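Long-range contact in putative lipoprotein YcdA (Bacillus subtilis subsp. subtilis str. 168, PDB 4R4G), which is a putative lipoprotein of unknown function, probably tethered to the cell membrane, that joins an N-terminal Ig-like domain to a C-terminal domain of mixed helices and strands: residues Thr239-Ala245 with Leu286-Glu292. Sequence-based numbering, arbitrary orientation. Where two conformers were deposited one is given.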
loop_
_atom_site.group_PDB
_atom_site.type_symbol
_atom_site.label_atom_id
_atom_site.label_comp_id
_atom_site.label_asym_id
_atom_site.label_seq_id
_atom_site.Cartn_x
_atom_site.Cartn_y
_atom_site.Cartn_z
ATOM N N THR A 239 -3.238 7.915 -5.196
ATOM C CA THR A 239 -4.051 9.069 -5.549
ATOM C C THR A 239 -3.182 9.857 -6.489
ATOM O O THR A 239 -2.114 10.355 -6.111
ATOM C CB THR A 239 -4.576 9.807 -4.300
ATOM O OG1 THR A 239 -5.297 8.883 -3.444
ATOM C CG2 THR A 239 -5.449 10.995 -4.662
ATOM N N VAL A 240 -3.607 9.897 -7.746
ATOM C CA VAL A 240 -2.814 10.479 -8.793
ATOM C C VAL A 240 -3.416 11.753 -9.345
ATOM O O VAL A 240 -4.581 11.757 -9.757
ATOM C CB VAL A 240 -2.625 9.421 -9.931
ATOM C CG1 VAL A 240 -1.933 10.020 -11.166
ATOM C CG2 VAL A 240 -1.877 8.178 -9.432
ATOM N N LYS A 241 -2.579 12.827 -9.380
ATOM C CA LYS A 241 -2.866 14.120 -9.991
ATOM C C LYS A 241 -2.324 14.011 -11.425
ATOM O O LYS A 241 -1.099 13.930 -11.581
ATOM C CB LYS A 241 -2.193 15.253 -9.178
ATOM C CG LYS A 241 -2.399 16.674 -9.728
ATOM C CD LYS A 241 -1.745 17.758 -8.836
ATOM C CE LYS A 241 -0.239 17.887 -9.002
ATOM N NZ LYS A 241 0.362 18.792 -7.990
ATOM N N PRO A 242 -3.169 13.890 -12.472
ATOM C CA PRO A 242 -2.612 13.708 -13.814
ATOM C C PRO A 242 -2.175 14.984 -14.498
ATOM O O PRO A 242 -2.562 16.065 -14.072
ATOM C CB PRO A 242 -3.778 13.090 -14.588
ATOM C CG PRO A 242 -4.979 13.612 -13.938
ATOM C CD PRO A 242 -4.648 13.898 -12.501
ATOM N N VAL A 243 -1.405 14.844 -15.586
ATOM C CA VAL A 243 -1.049 15.943 -16.451
ATOM C C VAL A 243 -2.334 16.155 -17.291
ATOM O O VAL A 243 -2.949 15.168 -17.711
ATOM C CB VAL A 243 0.243 15.614 -17.292
ATOM C CG1 VAL A 243 0.351 16.454 -18.541
ATOM C CG2 VAL A 243 1.513 15.764 -16.468
ATOM N N ASP A 244 -2.780 17.416 -17.470
ATOM C CA ASP A 244 -3.959 17.699 -18.293
ATOM C C ASP A 244 -3.512 17.879 -19.734
ATOM O O ASP A 244 -3.049 18.952 -20.110
ATOM C CB ASP A 244 -4.752 18.919 -17.781
ATOM C CG ASP A 244 -6.008 19.250 -18.580
ATOM O OD1 ASP A 244 -6.455 18.393 -19.376
ATOM O OD2 ASP A 244 -6.551 20.358 -18.396
ATOM N N ALA A 245 -3.643 16.809 -20.525
ATOM C CA ALA A 245 -3.234 16.745 -21.926
ATOM C C ALA A 245 -4.393 17.043 -22.868
ATOM O O ALA A 245 -4.296 16.778 -24.079
ATOM C CB ALA A 245 -2.647 15.379 -22.236
ATOM N N LEU A 286 2.598 21.125 -20.552
ATOM C CA LEU A 286 1.298 20.936 -19.922
ATOM C C LEU A 286 1.385 20.905 -18.406
ATOM O O LEU A 286 2.349 20.383 -17.848
ATOM C CB LEU A 286 0.630 19.641 -20.389
ATOM C CG LEU A 286 0.593 19.259 -21.838
ATOM C CD1 LEU A 286 0.356 17.759 -21.959
ATOM C CD2 LEU A 286 -0.466 20.015 -22.598
ATOM N N GLY A 287 0.331 21.366 -17.752
ATOM C CA GLY A 287 0.249 21.346 -16.295
ATOM C C GLY A 287 -0.664 20.281 -15.729
ATOM O O GLY A 287 -1.361 19.597 -16.480
ATOM N N PRO A 288 -0.705 20.116 -14.397
ATOM C CA PRO A 288 -1.610 19.117 -13.823
ATOM C C PRO A 288 -3.081 19.470 -14.004
ATOM O O PRO A 288 -3.441 20.647 -14.175
ATOM C CB PRO A 288 -1.247 19.102 -12.338
ATOM C CG PRO A 288 -0.035 19.910 -12.194
ATOM C CD PRO A 288 0.012 20.842 -13.338
ATOM N N ALA A 289 -3.925 18.429 -13.981
ATOM C CA ALA A 289 -5.367 18.556 -14.073
ATOM C C ALA A 289 -5.923 18.934 -12.706
ATOM O O ALA A 289 -5.252 18.717 -11.688
ATOM C CB ALA A 289 -5.969 17.252 -14.562
ATOM N N SER A 290 -7.125 19.537 -12.682
ATOM C CA SER A 290 -7.827 19.944 -11.449
ATOM C C SER A 290 -8.108 18.720 -10.549
ATOM O O SER A 290 -7.748 18.709 -9.362
ATOM C CB SER A 290 -9.133 20.653 -11.805
ATOM O OG SER A 290 -9.697 20.142 -13.005
ATOM N N SER A 291 -8.682 17.664 -11.173
ATOM C CA SER A 291 -9.083 16.376 -10.606
ATOM C C SER A 291 -7.912 15.474 -10.178
ATOM O O SER A 291 -6.746 15.737 -10.471
ATOM C CB SER A 291 -9.931 15.613 -11.622
ATOM O OG SER A 291 -9.247 15.420 -12.851
ATOM N N GLU A 292 -8.275 14.411 -9.458
ATOM C CA GLU A 292 -7.439 13.330 -8.960
ATOM C C GLU A 292 -8.154 12.021 -9.225
ATOM O O GLU A 292 -9.383 12.001 -9.298
ATOM C CB GLU A 292 -7.167 13.479 -7.456
ATOM C CG GLU A 292 -6.024 14.409 -7.093
ATOM C CD GLU A 292 -5.584 14.375 -5.636
ATOM O OE1 GLU A 292 -6.450 14.221 -4.740
ATOM O OE2 GLU A 292 -4.361 14.511 -5.394
#
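Asp244 N donates to Gly287 O at 2.8 Å with an almost straight N-H...O angle of 172°, and Ala289 N returns a bond to Pro242 O at 2.7 Å. Together they make a single antiparallel beta bridge in which Val243 and Pro288 are a non-hydrogen-bonded pair. A bent CA-H...O contact from Pro288 adds weakly at Pro242 O. Farther along, Glu292 CA makes a similar contact with Val240 O.

Around the bridge, the aliphatic part of Lys241, in one of two modelled conformers, lies alongside the Pro288 ring, both side chains pointing the same way. The methyl of Ala289 sits against Pro242 CG. At one end Leu286 crosses Val243 at about a right angle, and its CD1 meets Val243 CG1 and the methyl of Ala245. At the other, chi1 of -55° places Thr239 OG1 beside the backbone N and turns CG2 anti to it, against the Glu292 carboxylate.

In the C-terminal DUF5105 domain, the bridge joins the irregular end of strand 233-244 to the loop leading from helix 268-283 into its antiparallel neighbour, 293-301. The backbones of Phe323 and Lys325 bond Val243, Lys325 NZ binds Ser291 OG, and helix 203-219 packs on Val243.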